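Local atomic coordinates of putative uncharacterized protein (Singapore grouper iridovirus, PDB entry 3RJ2), a protein that binds histone H3 and is encoded by the Singapore grouper iridovirus. Residues I21-N26 and M113-T118; Q122-S125 and A129-A132. All coordinates share one frame; numbering follows the deposited sequence.

Interaction 1 of 2, residues I21-N26 and M113-T118; sequences ILVNEN and MHYDET
Tyr115 has CG anti to its carbonyl carbon (chi1 -66°), which carries the ring across to Val23 and Asn24, and Glu117, with CG anti to the backbone N (chi1 -165°), bends at chi2 and lays its carboxylate beside Ile21 CG2. The contact forms where the two beta-sheets of this mostly beta fold approach each other, the end of edge strand 18-22 and the loop after it facing the end of strand 111-116. The backbones stay well apart, Val23 CA and Tyr115 CA being 7.7 Å from each other, and contact is made largely by side chains. Both faces of the Tyr115 ring have neighbours: the carbonyl oxygen Val23 O sits over the centre of one, while CG of Met113, two residues earlier on the same strand, lies over the opposite face, displaced toward the rim. Val23 adds its CG1 methyl, 3.9 Å from Tyr115 CD2, and Trp32 meets the tyrosine edge-to-face. Beyond the ring, Tyr115 OH comes within 2.9 Å of Asn24 OD1, the amide plane being turned 28° from the ring plane. From the other end of that amide, ND2 donates to Ile5 O, near the N-terminus, and to Trp27 O, and these two bonds fix the rotation of the group. At the other end of the contact, Ile21 and Glu117 run alongside each other, pointing opposite ways. Glu117 OE1 accepts a hydrogen bond from Trp34 NE1, so this carboxylate oxygen has a polar partner even as it rests beside an aliphatic branch, with Ile21 CG2 3.4 Å from Glu117 OE1.

Interaction 2 of 2, residues Q122-S125 and A129-A132; sequences QIRS and AEFA
Arg124 is the first residue of 122-125 to meet Glu130, just after the chain leaves strand 120-123. Its CG lies between the backbone N and the carbonyl carbon (chi1 57°), and a turn at chi3 folds the guanidinium back toward the residue that follows. There the group is gripped side-on: NE and NH2 both donate to the single acceptor Ser125 O, each at 3.2 Å and from the same face of its carbonyl plane. Two bonds to one oxygen restrain the guanidinium's rotation and direct NH2 at the helix. A salt bridge then spans the segments, Arg124 NH2 lying 3.4 Å from Glu130 OE1. The carboxylate carbon, Glu130 CD, lies in the guanidinium plane, at the edge, yet the two planar groups are turned 74° apart, so the carboxylate does not pair flat with the guanidinium. Ser125 takes part through its carbonyl O, which accepts both arginine bonds and lies 3.7 Å from Glu130 OE1; the arginine's positive charge probably offsets the closeness of these two oxygens. The guanidinium also makes a cation-pi contact with Tyr126, in the connection, and Asp127 OD1 accepts from Glu130 N near the start of the helix. The whole is a surface salt bridge between a sheet edge and a helix: the last strand of the six-stranded mixed sheet, hydrogen-bonded beside strand 111-116 through Arg124 and His112, and the C-terminal helix 128-136.

How the interactions relate
Interactions 1 and 2 follow each other along the chain, their centres 15 Å apart, and both draw on the same edge of the mixed sheet, where strands 111-116 and 120-123 are antiparallel neighbours. They meet directly there: His114 O and Gln122 N are 2.7 Å apart, a probable hydrogen bond, and Met113 CE packs 3.7 Å from Ile123 CG1. Strand 111-116 meets the end of strand 18-22 and the loop after it in interaction 1, while strand 120-123, beside it, leads into the salt bridge of interaction 2. The first contact is buried and joins the two sheets; the second lies at the surface and links the end of the edge strand to the C-terminal helix.

Interaction 1 of 2, residues I21-N26 and M113-T118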
loop_
_atom_site.group_PDB
_atom_site.type_symbol
_atom_site.label_atom_id
_atom_site.label_comp_id
_atom_site.label_asym_id
_atom_site.label_seq_id
_atom_site.Cartn_x
_atom_site.Cartn_y
_atom_site.Cartn_z
ATOM N N ILE A 21 -6.184 -2.951 9.485
ATOM C CA ILE A 21 -4.909 -3.599 9.272
ATOM C C ILE A 21 -3.813 -2.599 9.585
ATOM O O ILE A 21 -3.857 -1.462 9.128
ATOM C CB ILE A 21 -4.791 -4.126 7.834
ATOM C CG1 ILE A 21 -5.841 -5.223 7.604
ATOM C CG2 ILE A 21 -3.377 -4.648 7.559
ATOM C CD1 ILE A 21 -5.995 -5.637 6.209
ATOM N N LEU A 22 -2.843 -3.017 10.392
ATOM C CA LEU A 22 -1.723 -2.157 10.727
ATOM C C LEU A 22 -0.514 -2.680 9.968
ATOM O O LEU A 22 -0.003 -3.748 10.279
ATOM C CB LEU A 22 -1.464 -2.181 12.241
ATOM C CG LEU A 22 -1.039 -0.906 12.976
ATOM C CD1 LEU A 22 -0.495 -1.255 14.368
ATOM C CD2 LEU A 22 -0.024 -0.097 12.213
ATOM N N VAL A 23 -0.048 -1.936 8.974
ATOM C CA VAL A 23 1.029 -2.451 8.121
ATOM C C VAL A 23 2.396 -2.728 8.787
ATOM O O VAL A 23 2.804 -3.890 8.874
ATOM C CB VAL A 23 1.146 -1.697 6.788
ATOM C CG1 VAL A 23 2.294 -2.252 5.995
ATOM C CG2 VAL A 23 -0.156 -1.870 6.001
ATOM N N ASN A 24 3.105 -1.720 9.273
ATOM C CA ASN A 24 4.460 -1.993 9.779
ATOM C C ASN A 24 4.698 -1.725 11.285
ATOM O O ASN A 24 4.527 -0.616 11.739
ATOM C CB ASN A 24 5.452 -1.206 8.912
ATOM C CG ASN A 24 6.851 -1.187 9.475
ATOM O OD1 ASN A 24 7.346 -2.192 9.980
ATOM N ND2 ASN A 24 7.508 -0.040 9.375
ATOM N N GLU A 25 5.110 -2.722 12.061
ATOM C CA GLU A 25 5.526 -2.446 13.466
ATOM C C GLU A 25 6.908 -2.967 13.882
ATOM O O GLU A 25 7.147 -4.176 13.897
ATOM C CB GLU A 25 4.505 -2.924 14.500
ATOM C CG GLU A 25 3.088 -2.473 14.273
ATOM C CD GLU A 25 2.305 -3.492 13.482
ATOM O OE1 GLU A 25 2.508 -3.571 12.250
ATOM O OE2 GLU A 25 1.499 -4.222 14.100
ATOM N N ASN A 26 7.824 -2.061 14.207
ATOM C CA ASN A 26 7.724 -0.648 13.855
ATOM C C ASN A 26 8.961 -0.455 13.009
ATOM O O ASN A 26 9.710 0.516 13.171
ATOM C CB ASN A 26 7.755 0.239 15.110
ATOM C CG ASN A 26 7.167 1.635 14.879
ATOM O OD1 ASN A 26 7.753 2.472 14.182
ATOM N ND2 ASN A 26 6.017 1.896 15.492
ATOM N N MET A 113 11.682 -5.060 1.927
ATOM C CA MET A 113 10.590 -5.763 2.611
ATOM C C MET A 113 9.321 -5.765 1.763
ATOM O O MET A 113 8.930 -4.726 1.239
ATOM C CB MET A 113 10.322 -5.077 3.952
ATOM C CG MET A 113 9.239 -5.699 4.797
ATOM S SD MET A 113 9.645 -7.313 5.482
ATOM C CE MET A 113 11.179 -6.956 6.357
ATOM N N HIS A 114 8.709 -6.941 1.612
ATOM C CA HIS A 114 7.359 -7.057 1.081
ATOM C C HIS A 114 6.479 -7.724 2.128
ATOM O O HIS A 114 6.754 -8.853 2.551
ATOM C CB HIS A 114 7.323 -7.832 -0.247
ATOM C CG HIS A 114 5.938 -8.169 -0.720
ATOM N ND1 HIS A 114 5.022 -7.208 -1.104
ATOM C CD2 HIS A 114 5.312 -9.362 -0.872
ATOM C CE1 HIS A 114 3.899 -7.794 -1.472
ATOM N NE2 HIS A 114 4.050 -9.101 -1.346
ATOM N N TYR A 115 5.434 -7.023 2.550
ATOM C CA TYR A 115 4.461 -7.593 3.469
ATOM C C TYR A 115 3.306 -8.213 2.698
ATOM O O TYR A 115 2.593 -7.525 1.980
ATOM C CB TYR A 115 3.923 -6.535 4.436
ATOM C CG TYR A 115 4.937 -5.982 5.413
ATOM C CD1 TYR A 115 5.472 -6.777 6.433
ATOM C CD2 TYR A 115 5.342 -4.655 5.338
ATOM C CE1 TYR A 115 6.398 -6.258 7.346
ATOM C CE2 TYR A 115 6.266 -4.122 6.247
ATOM C CZ TYR A 115 6.789 -4.933 7.248
ATOM O OH TYR A 115 7.703 -4.413 8.142
ATOM N N ASP A 116 3.138 -9.523 2.819
ATOM C CA ASP A 116 1.963 -10.152 2.239
ATOM C C ASP A 116 1.022 -10.409 3.375
ATOM O O ASP A 116 1.355 -11.137 4.302
ATOM C CB ASP A 116 2.274 -11.447 1.498
ATOM C CG ASP A 116 1.087 -11.932 0.667
ATOM O OD1 ASP A 116 0.078 -12.386 1.264
ATOM O OD2 ASP A 116 1.153 -11.837 -0.585
ATOM N N GLU A 117 -0.161 -9.819 3.280
ATOM C CA GLU A 117 -1.063 -9.686 4.419
ATOM C C GLU A 117 -1.435 -10.973 5.158
ATOM O O GLU A 117 -1.574 -10.960 6.387
ATOM C CB GLU A 117 -2.305 -8.889 4.034
ATOM C CG GLU A 117 -3.110 -8.414 5.219
ATOM C CD GLU A 117 -2.251 -7.944 6.385
ATOM O OE1 GLU A 117 -1.379 -7.065 6.188
ATOM O OE2 GLU A 117 -2.466 -8.458 7.504
ATOM N N THR A 118 -1.599 -12.076 4.438
ATOM C CA THR A 118 -1.950 -13.330 5.121
ATOM C C THR A 118 -0.936 -14.481 4.921
ATOM O O THR A 118 -1.033 -15.533 5.570
ATOM C CB THR A 118 -3.431 -13.743 4.866
ATOM O OG1 THR A 118 -3.764 -13.554 3.480
ATOM C CG2 THR A 118 -4.379 -12.884 5.730
#

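Interaction 2 of 2, residues Q122-S125 and A129-A132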
loop_
_atom_site.group_PDB
_atom_site.type_symbol
_atom_site.label_atom_id
_atom_site.label_comp_id
_atom_site.label_asym_id
_atom_site.label_seq_id
_atom_site.Cartn_x
_atom_site.Cartn_y
_atom_site.Cartn_z
ATOM N N GLN A 122 8.151 -11.009 3.476
ATOM C CA GLN A 122 9.212 -11.534 2.644
ATOM C C GLN A 122 10.358 -10.527 2.565
ATOM O O GLN A 122 10.154 -9.372 2.190
ATOM C CB GLN A 122 8.706 -11.852 1.231
ATOM C CG GLN A 122 7.942 -13.187 1.060
ATOM C CD GLN A 122 6.423 -13.051 1.203
ATOM O OE1 GLN A 122 5.886 -11.945 1.305
ATOM N NE2 GLN A 122 5.726 -14.185 1.212
ATOM N N ILE A 123 11.559 -10.961 2.921
ATOM C CA ILE A 123 12.734 -10.123 2.752
ATOM C C ILE A 123 13.302 -10.362 1.360
ATOM O O ILE A 123 13.704 -11.478 1.009
ATOM C CB ILE A 123 13.802 -10.338 3.854
ATOM C CG1 ILE A 123 13.343 -9.711 5.168
ATOM C CG2 ILE A 123 15.139 -9.690 3.459
ATOM C CD1 ILE A 123 12.401 -10.550 5.965
ATOM N N ARG A 124 13.303 -9.302 0.562
ATOM C CA ARG A 124 13.793 -9.381 -0.797
ATOM C C ARG A 124 14.144 -8.013 -1.343
ATOM O O ARG A 124 13.653 -6.999 -0.865
ATOM C CB ARG A 124 12.772 -10.077 -1.716
ATOM C CG ARG A 124 11.386 -9.433 -1.765
ATOM C CD ARG A 124 10.637 -9.863 -3.018
ATOM N NE ARG A 124 11.357 -9.475 -4.237
ATOM C CZ ARG A 124 11.146 -9.993 -5.444
ATOM N NH1 ARG A 124 10.230 -10.938 -5.629
ATOM N NH2 ARG A 124 11.866 -9.576 -6.470
ATOM N N SER A 125 14.995 -8.016 -2.358
ATOM C CA SER A 125 15.289 -6.825 -3.122
ATOM C C SER A 125 14.609 -6.914 -4.496
ATOM O O SER A 125 14.160 -7.984 -4.917
ATOM C CB SER A 125 16.798 -6.665 -3.271
ATOM O OG SER A 125 17.167 -5.294 -3.207
ATOM N N ALA A 129 13.126 -4.005 -13.153
ATOM C CA ALA A 129 12.088 -4.812 -13.819
ATOM C C ALA A 129 11.114 -5.477 -12.846
ATOM O O ALA A 129 9.909 -5.462 -13.068
ATOM C CB ALA A 129 12.719 -5.869 -14.731
ATOM N N GLU A 130 11.644 -6.055 -11.779
ATOM C CA GLU A 130 10.814 -6.670 -10.735
ATOM C C GLU A 130 9.980 -5.604 -10.014
ATOM O O GLU A 130 8.836 -5.843 -9.638
ATOM C CB GLU A 130 11.693 -7.416 -9.731
ATOM C CG GLU A 130 12.463 -8.605 -10.330
ATOM C CD GLU A 130 13.512 -9.193 -9.380
ATOM O OE1 GLU A 130 14.172 -8.423 -8.638
ATOM O OE2 GLU A 130 13.683 -10.433 -9.385
ATOM N N PHE A 131 10.557 -4.419 -9.839
ATOM C CA PHE A 131 9.857 -3.332 -9.184
ATOM C C PHE A 131 8.730 -2.863 -10.082
ATOM O O PHE A 131 7.601 -2.745 -9.630
ATOM C CB PHE A 131 10.797 -2.168 -8.854
ATOM C CG PHE A 131 10.137 -1.066 -8.082
ATOM C CD1 PHE A 131 10.126 -1.087 -6.691
ATOM C CD2 PHE A 131 9.508 -0.023 -8.740
ATOM C CE1 PHE A 131 9.512 -0.072 -5.968
ATOM C CE2 PHE A 131 8.886 0.995 -8.033
ATOM C CZ PHE A 131 8.895 0.977 -6.640
ATOM N N ALA A 132 9.039 -2.585 -11.349
ATOM C CA ALA A 132 8.019 -2.136 -12.307
ATOM C C ALA A 132 6.822 -3.090 -12.396
ATOM O O ALA A 132 5.658 -2.651 -12.469
ATOM C CB ALA A 132 8.624 -1.956 -13.666
#